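Local structure of 6-aminohexanoate-cyclic-dimer hydrolase (Arthrobacter sp., 3A2Q) at residues L258-L263 against W381-P387; F424-F428 against V451-A455. The protein hydrolyses the cyclic dimer of 6-aminohexanoate, a nylon-6 by-product, opening the ring to give the linear dimer. The protein carries 1 engineered substitution. Residues are numbered along the deposited sequence.

Both contacts reach one mixed β-sheet of the amidase fold, and their centres lie about 10 Å apart. They follow one another along the chain: interaction 1 pairs strand 259-262 with strand 383-387, and interaction 2 then sets the turn 424-428, which runs into helix 427-431, against strand 448-455. Strands 383-387 and 448-455 are neighbours in the sheet, antiparallel, probably hydrogen-bonded from Gln452 N to Leu386 O (2.7 Å) and from Val454 N to Leu384 O (3.0 Å), with Ile385 packed on Ile453. The pair thus runs from a part of the sheet away from the annotated sites (interaction 1) to a layer close to the bound 6-aminohexanoic acid (interaction 2).

Interaction 1: residues L258-L263 against W381-P387; sequences LRVGVL and WDLLILP
Two extended segments run parallel, with strand axes 4.7 Å apart and N-to-C directions 24° apart. Val260 pairs with Leu383, Gly261 with Leu384 and Val262 with Ile385 (CA-CA 4.7-4.9 Å). The ladder is Gly261 N to Leu383 O (2.9 Å), Ile385 N to Gly261 O (2.8 Å) and Leu263 N to Ile385 O (2.9 Å). Arg259 O accepts twice, from Asp382 N (3.0 Å) and Leu383 N (3.2 Å), where Asp382, at phi/psi -100/-43, breaks the extended run; its OD2 takes Arg259 N at 2.8 Å. Val260 and Val262 bond instead to the backbone of strand 294-297, and Leu384 to Val454, while Leu263 O finds no partner. The Arg259 guanidinium (chi1-chi3 all m) lies on the Trp381 ring, a cation-pi contact with CZ 4.2 Å from the six-membered ring centroid, and NH1 salt-bridges Asp294. Val260 CG1 meets Ile385 CG1 at 3.3 Å, on the face that helix 275-290 covers around Val262 and Ile385. Such helix-backed parallel pairing is characteristic of the α/β amidase fold.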
loop_
_atom_site.group_PDB
_atom_site.type_symbol
_atom_site.label_atom_id
_atom_site.label_comp_id
_atom_site.label_asym_id
_atom_site.label_seq_id
_atom_site.Cartn_x
_atom_site.Cartn_y
_atom_site.Cartn_z
ATOM N N LEU A 258 13.019 -23.384 -2.993
ATOM C CA LEU A 258 12.671 -22.595 -4.171
ATOM C C LEU A 258 13.881 -21.902 -4.787
ATOM O O LEU A 258 14.881 -21.667 -4.115
ATOM C CB LEU A 258 11.629 -21.542 -3.788
ATOM C CG LEU A 258 10.343 -22.045 -3.134
ATOM C CD1 LEU A 258 9.472 -20.859 -2.747
ATOM C CD2 LEU A 258 9.600 -22.957 -4.097
ATOM N N ARG A 259 13.784 -21.585 -6.076
ATOM C CA ARG A 259 14.852 -20.884 -6.775
ATOM C C ARG A 259 14.652 -19.412 -6.431
ATOM O O ARG A 259 13.661 -18.802 -6.835
ATOM C CB ARG A 259 14.741 -21.080 -8.293
ATOM C CG ARG A 259 15.331 -22.380 -8.804
ATOM C CD ARG A 259 16.863 -22.326 -8.871
ATOM N NE ARG A 259 17.359 -21.604 -10.046
ATOM C CZ ARG A 259 18.646 -21.485 -10.371
ATOM N NH1 ARG A 259 19.582 -22.039 -9.608
ATOM N NH2 ARG A 259 18.996 -20.821 -11.466
ATOM N N VAL A 260 15.593 -18.855 -5.682
ATOM C CA VAL A 260 15.507 -17.466 -5.257
ATOM C C VAL A 260 16.615 -16.609 -5.838
ATOM O O VAL A 260 17.784 -16.986 -5.801
ATOM C CB VAL A 260 15.578 -17.361 -3.717
ATOM C CG1 VAL A 260 15.445 -15.901 -3.282
ATOM C CG2 VAL A 260 14.495 -18.215 -3.087
ATOM N N GLY A 261 16.236 -15.455 -6.375
ATOM C CA GLY A 261 17.213 -14.532 -6.920
ATOM C C GLY A 261 17.206 -13.309 -6.018
ATOM O O GLY A 261 16.143 -12.868 -5.586
ATOM N N VAL A 262 18.379 -12.768 -5.712
ATOM C CA VAL A 262 18.452 -11.596 -4.852
ATOM C C VAL A 262 19.105 -10.443 -5.600
ATOM O O VAL A 262 20.071 -10.629 -6.344
ATOM C CB VAL A 262 19.234 -11.897 -3.542
ATOM C CG1 VAL A 262 20.610 -12.437 -3.860
ATOM C CG2 VAL A 262 19.345 -10.635 -2.695
ATOM N N LEU A 263 18.545 -9.252 -5.419
ATOM C CA LEU A 263 19.042 -8.049 -6.069
ATOM C C LEU A 263 19.524 -7.066 -5.008
ATOM O O LEU A 263 18.743 -6.641 -4.149
ATOM C CB LEU A 263 17.922 -7.408 -6.893
ATOM C CG LEU A 263 18.228 -6.066 -7.572
ATOM C CD1 LEU A 263 19.361 -6.239 -8.578
ATOM C CD2 LEU A 263 16.970 -5.546 -8.274
ATOM N N TRP A 381 12.633 -19.337 -12.140
ATOM C CA TRP A 381 12.791 -18.672 -10.853
ATOM C C TRP A 381 11.449 -18.575 -10.141
ATOM O O TRP A 381 10.415 -18.367 -10.777
ATOM C CB TRP A 381 13.385 -17.279 -11.042
ATOM C CG TRP A 381 14.732 -17.319 -11.667
ATOM C CD1 TRP A 381 15.020 -17.287 -12.997
ATOM C CD2 TRP A 381 15.986 -17.419 -10.984
ATOM N NE1 TRP A 381 16.380 -17.357 -13.188
ATOM C CE2 TRP A 381 16.996 -17.438 -11.969
ATOM C CE3 TRP A 381 16.352 -17.494 -9.631
ATOM C CZ2 TRP A 381 18.355 -17.528 -11.646
ATOM C CZ3 TRP A 381 17.706 -17.585 -9.310
ATOM C CH2 TRP A 381 18.689 -17.601 -10.315
ATOM N N ASP A 382 11.477 -18.731 -8.819
ATOM C CA ASP A 382 10.271 -18.681 -7.998
ATOM C C ASP A 382 10.060 -17.344 -7.296
ATOM O O ASP A 382 8.943 -16.826 -7.257
ATOM C CB ASP A 382 10.319 -19.765 -6.920
ATOM C CG ASP A 382 10.293 -21.160 -7.494
ATOM O OD1 ASP A 382 9.272 -21.519 -8.117
ATOM O OD2 ASP A 382 11.294 -21.891 -7.317
ATOM N N LEU A 383 11.136 -16.797 -6.741
ATOM C CA LEU A 383 11.051 -15.545 -5.987
ATOM C C LEU A 383 12.218 -14.602 -6.208
ATOM O O LEU A 383 13.350 -15.031 -6.453
ATOM C CB LEU A 383 10.996 -15.838 -4.488
ATOM C CG LEU A 383 9.886 -16.691 -3.873
ATOM C CD1 LEU A 383 10.246 -17.012 -2.427
ATOM C CD2 LEU A 383 8.574 -15.952 -3.935
ATOM N N LEU A 384 11.928 -13.309 -6.093
ATOM C CA LEU A 384 12.945 -12.273 -6.207
ATOM C C LEU A 384 12.938 -11.579 -4.851
ATOM O O LEU A 384 11.871 -11.269 -4.320
ATOM C CB LEU A 384 12.589 -11.249 -7.295
ATOM C CG LEU A 384 13.569 -10.070 -7.392
ATOM C CD1 LEU A 384 14.891 -10.552 -7.975
ATOM C CD2 LEU A 384 12.991 -8.963 -8.269
ATOM N N ILE A 385 14.122 -11.379 -4.282
ATOM C CA ILE A 385 14.273 -10.694 -3.007
ATOM C C ILE A 385 15.021 -9.403 -3.317
ATOM O O ILE A 385 16.068 -9.426 -3.966
ATOM C CB ILE A 385 15.140 -11.498 -2.000
ATOM C CG1 ILE A 385 14.685 -12.955 -1.941
ATOM C CG2 ILE A 385 15.047 -10.862 -0.615
ATOM C CD1 ILE A 385 13.250 -13.135 -1.540
ATOM N N LEU A 386 14.480 -8.275 -2.870
ATOM C CA LEU A 386 15.131 -6.996 -3.098
ATOM C C LEU A 386 14.607 -5.989 -2.086
ATOM O O LEU A 386 13.549 -6.194 -1.492
ATOM C CB LEU A 386 14.855 -6.493 -4.520
ATOM C CG LEU A 386 13.437 -6.020 -4.871
ATOM C CD1 LEU A 386 13.462 -5.364 -6.244
ATOM C CD2 LEU A 386 12.457 -7.184 -4.852
ATOM N N PRO A 387 15.358 -4.897 -1.850
ATOM C CA PRO A 387 14.894 -3.892 -0.885
ATOM C C PRO A 387 13.563 -3.323 -1.363
ATOM O O PRO A 387 13.325 -3.256 -2.565
ATOM C CB PRO A 387 16.006 -2.838 -0.915
ATOM C CG PRO A 387 17.216 -3.613 -1.354
ATOM C CD PRO A 387 16.678 -4.550 -2.399
#

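Interaction 2: residues F424-F428 against V451-A455; sequences FTVPF and VQIVA
Phe428 lays its ring over the side chain of Val454: CG2 of Val454 stands 3.8 Å from the centroid of the Phe428 ring, 6° off its normal, a CH-pi contact, while CG1 of Val454 reaches CD1 of Phe428 at 3.6 Å. Here the turn leading into helix 427-431 packs on strand 448-455 of the α/β amidase fold. Residues 451-454 are extended, with phi from -102° to -127° and psi near 130-140°, so Gln452 and Val454 project from the same face toward segment 424-428. The neighbouring Ile453 projects to the other face, which helix 460-473 covers. Phe424 (-93/-1) and Thr425 (-109/-38) turn the chain into the helical angles of Pro427 and Phe428, and Phe428 N bonds to Thr425 O at 3.2 Å. The backbones stay apart, Thr425 to Gln452 at 8.4 Å and Phe428 to Val454 at 8.1 Å between CA atoms, so side chains bridge the gap. With Phe428 at chi1 m and Val454 at chi1 t, the ring face meets CG2.

Gln452 is stretched out, t for both chi1 and chi2, and its amide meets the turn. Its OE1 is bonded by Arg176 NH1, which also binds Thr425 O, tying strand and turn to one guanidinium. Thr425 OG1 hydrogen-bonds to the backbone O of Ala172, a residue of the ligand pocket, and its side chain is about 8 Å from that of Ala174, the engineered replacement at the position of the acyl-ester nucleophile inferred by similarity. The single hydrogen bond between the segments runs from Gln452 NE2 to Phe424 O, 2.9 Å long with an angle of 158° at the hydrogen.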
loop_
_atom_site.group_PDB
_atom_site.type_symbol
_atom_site.label_atom_id
_atom_site.label_comp_id
_atom_site.label_asym_id
_atom_site.label_seq_id
_atom_site.Cartn_x
_atom_site.Cartn_y
_atom_site.Cartn_z
ATOM N N PHE A 424 12.027 0.416 -7.018
ATOM C CA PHE A 424 11.996 -1.041 -6.847
ATOM C C PHE A 424 10.588 -1.614 -6.622
ATOM O O PHE A 424 10.424 -2.831 -6.486
ATOM C CB PHE A 424 12.895 -1.456 -5.679
ATOM C CG PHE A 424 14.366 -1.505 -6.013
ATOM C CD1 PHE A 424 14.872 -0.863 -7.143
ATOM C CD2 PHE A 424 15.253 -2.163 -5.168
ATOM C CE1 PHE A 424 16.239 -0.875 -7.423
ATOM C CE2 PHE A 424 16.621 -2.181 -5.439
ATOM C CZ PHE A 424 17.115 -1.534 -6.570
ATOM N N THR A 425 9.570 -0.758 -6.579
ATOM C CA THR A 425 8.212 -1.254 -6.377
ATOM C C THR A 425 7.347 -1.135 -7.631
ATOM O O THR A 425 6.549 -2.023 -7.933
ATOM C CB THR A 425 7.491 -0.517 -5.217
ATOM O OG1 THR A 425 7.684 0.896 -5.350
ATOM C CG2 THR A 425 8.015 -0.984 -3.861
ATOM N N VAL A 426 7.521 -0.050 -8.377
ATOM C CA VAL A 426 6.705 0.177 -9.565
ATOM C C VAL A 426 6.760 -0.894 -10.668
ATOM O O VAL A 426 5.761 -1.127 -11.351
ATOM C CB VAL A 426 6.994 1.585 -10.169
ATOM C CG1 VAL A 426 8.330 1.605 -10.866
ATOM C CG2 VAL A 426 5.879 1.981 -11.114
ATOM N N PRO A 427 7.907 -1.577 -10.851
ATOM C CA PRO A 427 7.912 -2.589 -11.912
ATOM C C PRO A 427 6.840 -3.664 -11.719
ATOM O O PRO A 427 6.321 -4.214 -12.686
ATOM C CB PRO A 427 9.320 -3.180 -11.828
ATOM C CG PRO A 427 10.132 -2.090 -11.227
ATOM C CD PRO A 427 9.215 -1.523 -10.175
ATOM N N PHE A 428 6.505 -3.957 -10.467
ATOM C CA PHE A 428 5.528 -4.996 -10.180
ATOM C C PHE A 428 4.080 -4.544 -10.242
ATOM O O PHE A 428 3.168 -5.371 -10.226
ATOM C CB PHE A 428 5.911 -5.650 -8.855
ATOM C CG PHE A 428 7.346 -6.078 -8.843
ATOM C CD1 PHE A 428 7.778 -7.085 -9.709
ATOM C CD2 PHE A 428 8.298 -5.356 -8.131
ATOM C CE1 PHE A 428 9.133 -7.356 -9.877
ATOM C CE2 PHE A 428 9.659 -5.619 -8.293
ATOM C CZ PHE A 428 10.078 -6.620 -9.170
ATOM N N VAL A 451 12.059 -5.259 3.376
ATOM C CA VAL A 451 12.643 -6.191 2.421
ATOM C C VAL A 451 11.459 -6.682 1.583
ATOM O O VAL A 451 10.421 -7.081 2.129
ATOM C CB VAL A 451 13.340 -7.374 3.128
ATOM C CG1 VAL A 451 13.820 -8.384 2.100
ATOM C CG2 VAL A 451 14.530 -6.856 3.932
ATOM N N GLN A 452 11.611 -6.624 0.265
ATOM C CA GLN A 452 10.539 -7.005 -0.649
ATOM C C GLN A 452 10.727 -8.392 -1.252
ATOM O O GLN A 452 11.839 -8.784 -1.608
ATOM C CB GLN A 452 10.427 -5.966 -1.779
ATOM C CG GLN A 452 9.160 -6.102 -2.631
ATOM C CD GLN A 452 9.020 -5.043 -3.722
ATOM O OE1 GLN A 452 7.933 -4.849 -4.264
ATOM N NE2 GLN A 452 10.120 -4.365 -4.056
ATOM N N ILE A 453 9.626 -9.125 -1.364
ATOM C CA ILE A 453 9.646 -10.459 -1.952
ATOM C C ILE A 453 8.578 -10.447 -3.043
ATOM O O ILE A 453 7.460 -9.989 -2.810
ATOM C CB ILE A 453 9.271 -11.551 -0.922
ATOM C CG1 ILE A 453 9.987 -11.302 0.407
ATOM C CG2 ILE A 453 9.638 -12.918 -1.471
ATOM C CD1 ILE A 453 11.479 -11.276 0.306
ATOM N N VAL A 454 8.928 -10.944 -4.226
ATOM C CA VAL A 454 8.006 -10.980 -5.358
ATOM C C VAL A 454 7.874 -12.408 -5.893
ATOM O O VAL A 454 8.878 -13.047 -6.194
ATOM C CB VAL A 454 8.518 -10.101 -6.522
ATOM C CG1 VAL A 454 7.454 -10.014 -7.612
ATOM C CG2 VAL A 454 8.900 -8.710 -6.008
ATOM N N ALA A 455 6.641 -12.885 -6.024
ATOM C CA ALA A 455 6.383 -14.229 -6.538
ATOM C C ALA A 455 5.722 -14.149 -7.911
ATOM O O ALA A 455 5.369 -13.065 -8.379
ATOM C CB ALA A 455 5.494 -14.998 -5.569
#